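Local atomic coordinates of cell wall binding protein cwp8 (Peptoclostridium difficile, PDB entry 5J6Q), a protein that probably attaches to the bacterial cell wall through its three CWB2 modules, as a cell wall protein associated with the S-layer. Residues Glu553-Lys556 with Ser557-Glu560; Ile584-Ile587 with Ala588-Ile591. All coordinates share one frame; numbering follows the deposited sequence.

Following the chain from the N terminus, Glu553-Lys556 leads from strand 547-549 into helix 556-565, whose first turn folds back on it as contact 1. Strand 572-575 then intervenes, and contact 2 links successive turns at the C-terminal end of helix 581-590. Each is a local contact within one unbroken stretch; they follow in series and neither nest nor cross. Their centres lie about 10 Å apart, and their side chains pack together: Glu559 CG meets Lys586 CG at 3.6 Å, and Leu554 CD1 meets Ile587 CG1 at 3.9 Å. The loop and first turn of helix 556-565 thus pack on helix 581-590, beside the parallel sheet containing strands 516-519, 547-549 and 572-575.

Contact 1: Glu553-Lys556 with Ser557-Glu560; sequences ELSK and SQEE. With SO4 (sulfate ion), chain B.
Gln558 reaches back to the backbone of Ser555, where its OE1 accepts the amide hydrogen of Ser555 N at 2.9 Å. The bond is fairly straight (161° at the hydrogen) and uses a lone pair of OE1 in the amide plane. In Ser555, chi1 of 74° tucks OG over the backbone, flanked by N and C and directed toward the start of the helix. This OG lies 2.5 Å from Ser557 OG, a very short separation, so the details of this hydroxyl pair are doubtful. The backbone closes the turn, Glu559 N donating to Ser555 O at 2.8 Å and Glu560 N to Lys556 O. Ser555 is thus the N-cap of helix 556-565, a helix of the CWB2 module. The return bond from Gln558, three residues on, is one half of a capping box, and Ser555 OG lies 2.9 Å from Gln558 N, where the other half would form. A sulfate, probably from the crystallisation liquor, sits at this end and takes two first-turn amides, Lys556 N to its O2 at 3.2 Å and Ser557 N to its O4 at 3.0 Å. The bent lysine chain brings Lys556 CE within 3.4 Å of sulfate O1; the positive end of the helix dipole probably favours the anion too. On another side, Leu554 lays CD1 against Glu559 CG at 3.8 Å, their chains crossing at a slant. Farther out, Gln558 is held at both ends of its amide: NE2 donates to Leu549 O and Asn502 OD1, which fixes the rotation presenting OE1 to Ser555, while Lys499 NZ adds a weak bond to OE1. Ser557 OG is hydrogen-bonded to Asp500 OD1 of helix 498-509, which also packs against Ser555.

Contact 2: Ile584-Ile587 with Ala588-Ile591; sequences IEKI and AEKI
Lys586 NZ forms a salt bridge with Glu589 OE1, three residues on, at 2.7 Å; Ile587 and Ala588 carry the rest of this contact between turns of one helix. The ammonium arrives on the syn side of OE1, 24° out of the carboxylate plane. The two chains run side by side and point the same way; each starts anti to its own backbone nitrogen (chi1 -159° in Lys586), but the lysine bends at chi2 (28°, about midway between eclipsed and staggered) and again at chi3, whereas the glutamate stays extended. Lys590 stands one turn on from Lys586, its NZ 5.1 Å from Lys586 NZ. A water to one side of the two ammonium groups accepts a weak hydrogen bond from each. Lys590 NZ also forms a salt bridge with a sulfate, probably from the crystallisation liquor. Ala588 lies low on the preceding turn: its CB is 3.4 Å from Ile584 O, the carbonyl that also accepts Ala588 N at 2.9 Å in a regular i to i+4 helical bond. Ile587 closes the last turn, its O receiving Ile591 N at 3.1 Å as the chain leaves helical geometry. CG1 of Ile591 curls over that same oxygen at 3.5 Å, and Ile591 CD1 comes to 4.5 Å from Ile587 CG2, a loose apolar touch. Lys586, Glu589 and Lys590 form a polar side, while Ile584, Ile587, Ala588 and Ile591 are buried. Ile584 and Ile587 pack on Leu572 and Val518 of strands 572-575 and 516-519 in the parallel sheet, while Lys590 and Ile591 lean on Val562 of the adjoining helix 556-565.

Contact 1: Glu553-Lys556 with Ser557-Glu560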
ATOM      1  N   GLU A 553      -5.504 -16.192 -16.725  1.00 44.63           N
ATOM      2  CA  GLU A 553      -4.667 -15.587 -17.782  1.00 47.62           C
ATOM      3  C   GLU A 553      -5.386 -15.370 -19.109  1.00 40.43           C
ATOM      4  O   GLU A 553      -6.373 -16.008 -19.471  1.00 32.96           O
ATOM      5  CB  GLU A 553      -3.343 -16.419 -18.022  1.00 54.78           C
ATOM      6  CG  GLU A 553      -3.582 -17.781 -18.696  1.00 65.55           C
ATOM      7  CD  GLU A 553      -2.299 -18.373 -19.354  1.00 82.46           C
ATOM      8  OE1 GLU A 553      -2.411 -19.423 -20.037  1.00 85.33           O
ATOM      9  OE2 GLU A 553      -1.174 -17.789 -19.197  1.00 86.93           O
ATOM     10  N   LEU A 554      -4.863 -14.398 -19.854  1.00 39.30           N
ATOM     11  CA  LEU A 554      -5.360 -14.079 -21.202  1.00 37.09           C
ATOM     12  C   LEU A 554      -5.304 -15.192 -22.152  1.00 36.44           C
ATOM     13  O   LEU A 554      -4.417 -16.015 -22.074  1.00 36.60           O
ATOM     14  CB  LEU A 554      -4.458 -13.042 -21.866  1.00 38.87           C
ATOM     15  CG  LEU A 554      -4.444 -11.663 -21.262  1.00 44.39           C
ATOM     16  CD1 LEU A 554      -3.622 -10.681 -22.164  1.00 42.62           C
ATOM     17  CD2 LEU A 554      -5.793 -11.181 -21.156  1.00 38.24           C
ATOM     18  N   SER A 555      -6.249 -15.260 -23.048  1.00 37.38           N
ATOM     19  CA  SER A 555      -6.002 -16.197 -24.096  1.00 32.89           C
ATOM     20  C   SER A 555      -4.868 -15.666 -24.993  1.00 33.31           C
ATOM     21  O   SER A 555      -4.531 -14.448 -24.959  1.00 31.14           O
ATOM     22  CB  SER A 555      -7.248 -16.373 -24.970  1.00 30.81           C
ATOM     23  OG  SER A 555      -7.501 -15.262 -25.833  1.00 35.08           O
ATOM     24  N   LYS A 556      -4.311 -16.581 -25.815  1.00 34.39           N
ATOM     25  CA  LYS A 556      -3.330 -16.234 -26.803  1.00 38.48           C
ATOM     26  C   LYS A 556      -3.949 -15.257 -27.774  1.00 37.21           C
ATOM     27  O   LYS A 556      -3.281 -14.232 -28.106  1.00 36.44           O
ATOM     28  CB  LYS A 556      -2.829 -17.533 -27.528  1.00 42.99           C
ATOM     29  CG  LYS A 556      -1.724 -18.201 -26.718  1.00 52.10           C
ATOM     30  CD  LYS A 556      -0.915 -19.214 -27.549  1.00 70.97           C
ATOM     31  CE  LYS A 556      -1.710 -20.467 -27.868  1.00 84.06           C
ATOM     32  NZ  LYS A 556      -1.746 -21.436 -26.736  1.00 94.49           N
ATOM     33  N   SER A 557      -5.177 -15.520 -28.236  1.00 31.10           N
ATOM     34  CA  SER A 557      -5.859 -14.572 -29.168  1.00 37.53           C
ATOM     35  C   SER A 557      -5.932 -13.120 -28.546  1.00 38.59           C
ATOM     36  O   SER A 557      -5.699 -12.100 -29.218  1.00 41.84           O
ATOM     37  CB  SER A 557      -7.255 -15.101 -29.506  1.00 38.71           C
ATOM     38  OG  SER A 557      -7.986 -15.080 -28.273  1.00 47.92           O
ATOM     39  N   GLN A 558      -6.178 -13.021 -27.209  1.00 36.43           N
ATOM     40  CA  GLN A 558      -6.177 -11.729 -26.525  1.00 26.56           C
ATOM     41  C   GLN A 558      -4.811 -11.148 -26.393  1.00 25.58           C
ATOM     42  O   GLN A 558      -4.618  -9.927 -26.644  1.00 25.58           O
ATOM     43  CB  GLN A 558      -6.786 -11.829 -25.107  1.00 26.92           C
ATOM     44  CG  GLN A 558      -8.359 -11.986 -25.183  1.00 31.26           C
ATOM     45  CD  GLN A 558      -8.890 -12.358 -23.722  1.00 28.65           C
ATOM     46  OE1 GLN A 558      -8.268 -13.121 -23.040  1.00 29.67           O
ATOM     47  NE2 GLN A 558      -9.953 -11.652 -23.183  1.00 23.20           N
ATOM     48  N   GLU A 559      -3.828 -11.988 -26.057  1.00 24.61           N
ATOM     49  CA  GLU A 559      -2.466 -11.524 -25.908  1.00 34.72           C
ATOM     50  C   GLU A 559      -1.955 -10.812 -27.326  1.00 32.21           C
ATOM     51  O   GLU A 559      -1.374  -9.746 -27.307  1.00 33.97           O
ATOM     52  CB  GLU A 559      -1.583 -12.732 -25.604  1.00 32.87           C
ATOM     53  CG  GLU A 559      -1.220 -12.923 -24.134  1.00 41.73           C
ATOM     54  CD  GLU A 559      -0.171 -14.109 -24.009  1.00 50.27           C
ATOM     55  OE1 GLU A 559       0.711 -14.154 -24.854  1.00 46.28           O
ATOM     56  OE2 GLU A 559      -0.261 -14.985 -23.092  1.00 47.60           O
ATOM     57  N   GLU A 560      -2.209 -11.459 -28.465  1.00 28.64           N
ATOM     58  CA  GLU A 560      -1.838 -10.990 -29.759  1.00 32.14           C
ATOM     59  C   GLU A 560      -2.522  -9.660 -30.109  1.00 34.92           C
ATOM     60  O   GLU A 560      -1.796  -8.793 -30.547  1.00 36.21           O
ATOM     61  CB  GLU A 560      -2.160 -12.029 -30.786  1.00 29.15           C
ATOM     62  CG  GLU A 560      -1.034 -13.059 -30.776  1.00 36.93           C
ATOM     63  CD  GLU A 560      -1.343 -14.340 -31.659  1.00 35.79           C
ATOM     64  OE1 GLU A 560      -2.089 -14.257 -32.631  1.00 36.10           O
ATOM     65  OE2 GLU A 560      -0.802 -15.374 -31.386  1.00 46.33           O
TER
HETATM   66  S   SO4 B 701      -5.871 -19.715 -27.153  1.00 65.32           S
HETATM   67  O1  SO4 B 701      -5.085 -20.522 -28.223  1.00 64.86           O
HETATM   68  O2  SO4 B 701      -5.039 -19.657 -25.851  1.00 60.70           O
HETATM   69  O3  SO4 B 701      -7.157 -20.434 -26.878  1.00 67.98           O
HETATM   70  O4  SO4 B 701      -6.265 -18.303 -27.764  1.00 58.98           O

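Contact 2: Ile584-Ile587 with Ala588-Ile591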
ATOM      1  N   ILE A 584      -3.014  -9.345 -15.360  1.00 34.59           N
ATOM      2  CA  ILE A 584      -2.661  -7.926 -15.296  1.00 34.24           C
ATOM      3  C   ILE A 584      -1.199  -7.767 -15.709  1.00 37.60           C
ATOM      4  O   ILE A 584      -0.832  -6.751 -16.382  1.00 37.48           O
ATOM      5  CB  ILE A 584      -2.801  -7.321 -13.843  1.00 33.73           C
ATOM      6  CG1 ILE A 584      -4.261  -7.448 -13.295  1.00 38.06           C
ATOM      7  CG2 ILE A 584      -2.354  -5.821 -13.781  1.00 29.48           C
ATOM      8  CD1 ILE A 584      -5.444  -7.247 -14.267  1.00 40.31           C
ATOM      9  N   GLU A 585      -0.335  -8.731 -15.313  1.00 37.13           N
ATOM     10  CA  GLU A 585       1.076  -8.551 -15.632  1.00 41.52           C
ATOM     11  C   GLU A 585       1.204  -8.766 -17.140  1.00 38.02           C
ATOM     12  O   GLU A 585       1.849  -7.927 -17.796  1.00 34.12           O
ATOM     13  CB  GLU A 585       1.999  -9.519 -14.831  1.00 38.95           C
ATOM     14  CG  GLU A 585       2.000  -9.155 -13.349  1.00 42.73           C
ATOM     15  CD  GLU A 585       2.775 -10.153 -12.506  1.00 55.27           C
ATOM     16  OE1 GLU A 585       3.605  -9.690 -11.727  1.00 63.08           O
ATOM     17  OE2 GLU A 585       2.525 -11.393 -12.611  1.00 60.09           O
ATOM     18  N   LYS A 586       0.543  -9.800 -17.654  1.00 27.53           N
ATOM     19  CA  LYS A 586       0.562 -10.145 -19.087  1.00 31.01           C
ATOM     20  C   LYS A 586       0.132  -8.920 -19.873  1.00 37.51           C
ATOM     21  O   LYS A 586       0.797  -8.569 -20.841  1.00 42.74           O
ATOM     22  CB  LYS A 586      -0.419 -11.330 -19.412  1.00 33.53           C
ATOM     23  CG  LYS A 586      -0.131 -12.122 -20.759  1.00 39.47           C
ATOM     24  CD  LYS A 586       1.426 -12.080 -21.165  1.00 39.37           C
ATOM     25  CE  LYS A 586       2.199 -13.357 -20.777  1.00 48.42           C
ATOM     26  NZ  LYS A 586       3.670 -13.108 -20.933  1.00 52.08           N
ATOM     27  N   ILE A 587      -0.957  -8.228 -19.423  1.00 37.78           N
ATOM     28  CA  ILE A 587      -1.508  -7.098 -20.128  1.00 41.64           C
ATOM     29  C   ILE A 587      -0.477  -5.953 -20.121  1.00 45.78           C
ATOM     30  O   ILE A 587      -0.179  -5.366 -21.177  1.00 44.84           O
ATOM     31  CB  ILE A 587      -2.901  -6.658 -19.518  1.00 41.51           C
ATOM     32  CG1 ILE A 587      -3.991  -7.732 -19.692  1.00 34.64           C
ATOM     33  CG2 ILE A 587      -3.365  -5.394 -20.201  1.00 30.44           C
ATOM     34  CD1 ILE A 587      -5.238  -7.361 -18.901  1.00 38.60           C
ATOM     35  N   ALA A 588       0.073  -5.631 -18.923  1.00 43.55           N
ATOM     36  CA  ALA A 588       1.070  -4.603 -18.788  1.00 43.33           C
ATOM     37  C   ALA A 588       2.308  -4.807 -19.761  1.00 46.75           C
ATOM     38  O   ALA A 588       2.829  -3.840 -20.365  1.00 41.18           O
ATOM     39  CB  ALA A 588       1.563  -4.571 -17.328  1.00 43.28           C
ATOM     40  N   GLU A 589       2.765  -6.036 -19.844  1.00 45.40           N
ATOM     41  CA  GLU A 589       3.882  -6.457 -20.633  1.00 48.49           C
ATOM     42  C   GLU A 589       3.600  -6.152 -22.130  1.00 52.92           C
ATOM     43  O   GLU A 589       4.382  -5.413 -22.727  1.00 51.66           O
ATOM     44  CB  GLU A 589       4.144  -7.961 -20.425  1.00 46.68           C
ATOM     45  CG  GLU A 589       5.322  -8.432 -21.243  1.00 53.06           C
ATOM     46  CD  GLU A 589       5.441  -9.937 -21.381  1.00 66.41           C
ATOM     47  OE1 GLU A 589       4.815 -10.726 -20.605  1.00 67.33           O
ATOM     48  OE2 GLU A 589       6.175 -10.343 -22.307  1.00 71.54           O
ATOM     49  N   LYS A 590       2.494  -6.700 -22.707  1.00 50.42           N
ATOM     50  CA  LYS A 590       2.094  -6.461 -24.097  1.00 45.97           C
ATOM     51  C   LYS A 590       1.934  -5.026 -24.498  1.00 47.75           C
ATOM     52  O   LYS A 590       2.324  -4.659 -25.633  1.00 48.88           O
ATOM     53  CB  LYS A 590       0.797  -7.191 -24.365  1.00 45.87           C
ATOM     54  CG  LYS A 590       0.988  -8.693 -24.133  1.00 33.03           C
ATOM     55  CD  LYS A 590       1.677  -9.358 -25.346  1.00 39.19           C
ATOM     56  CE  LYS A 590       2.988  -9.960 -24.903  1.00 52.09           C
ATOM     57  NZ  LYS A 590       3.317 -11.195 -25.657  1.00 59.02           N
ATOM     58  N   ILE A 591       1.349  -4.198 -23.655  1.00 44.50           N
ATOM     59  CA  ILE A 591       1.201  -2.773 -24.030  1.00 44.64           C
ATOM     60  C   ILE A 591       2.391  -1.931 -23.633  1.00 47.20           C
ATOM     61  O   ILE A 591       2.313  -0.697 -23.787  1.00 49.79           O
ATOM     62  CB  ILE A 591      -0.084  -2.156 -23.414  1.00 47.41           C
ATOM     63  CG1 ILE A 591       0.076  -1.928 -21.865  1.00 48.41           C
ATOM     64  CG2 ILE A 591      -1.257  -3.100 -23.690  1.00 50.14           C
ATOM     65  CD1 ILE A 591      -1.246  -1.553 -21.164  1.00 45.20           C
TER
HETATM   66  O   HOH W   1       3.356 -14.245 -23.990  1.00 72.07           O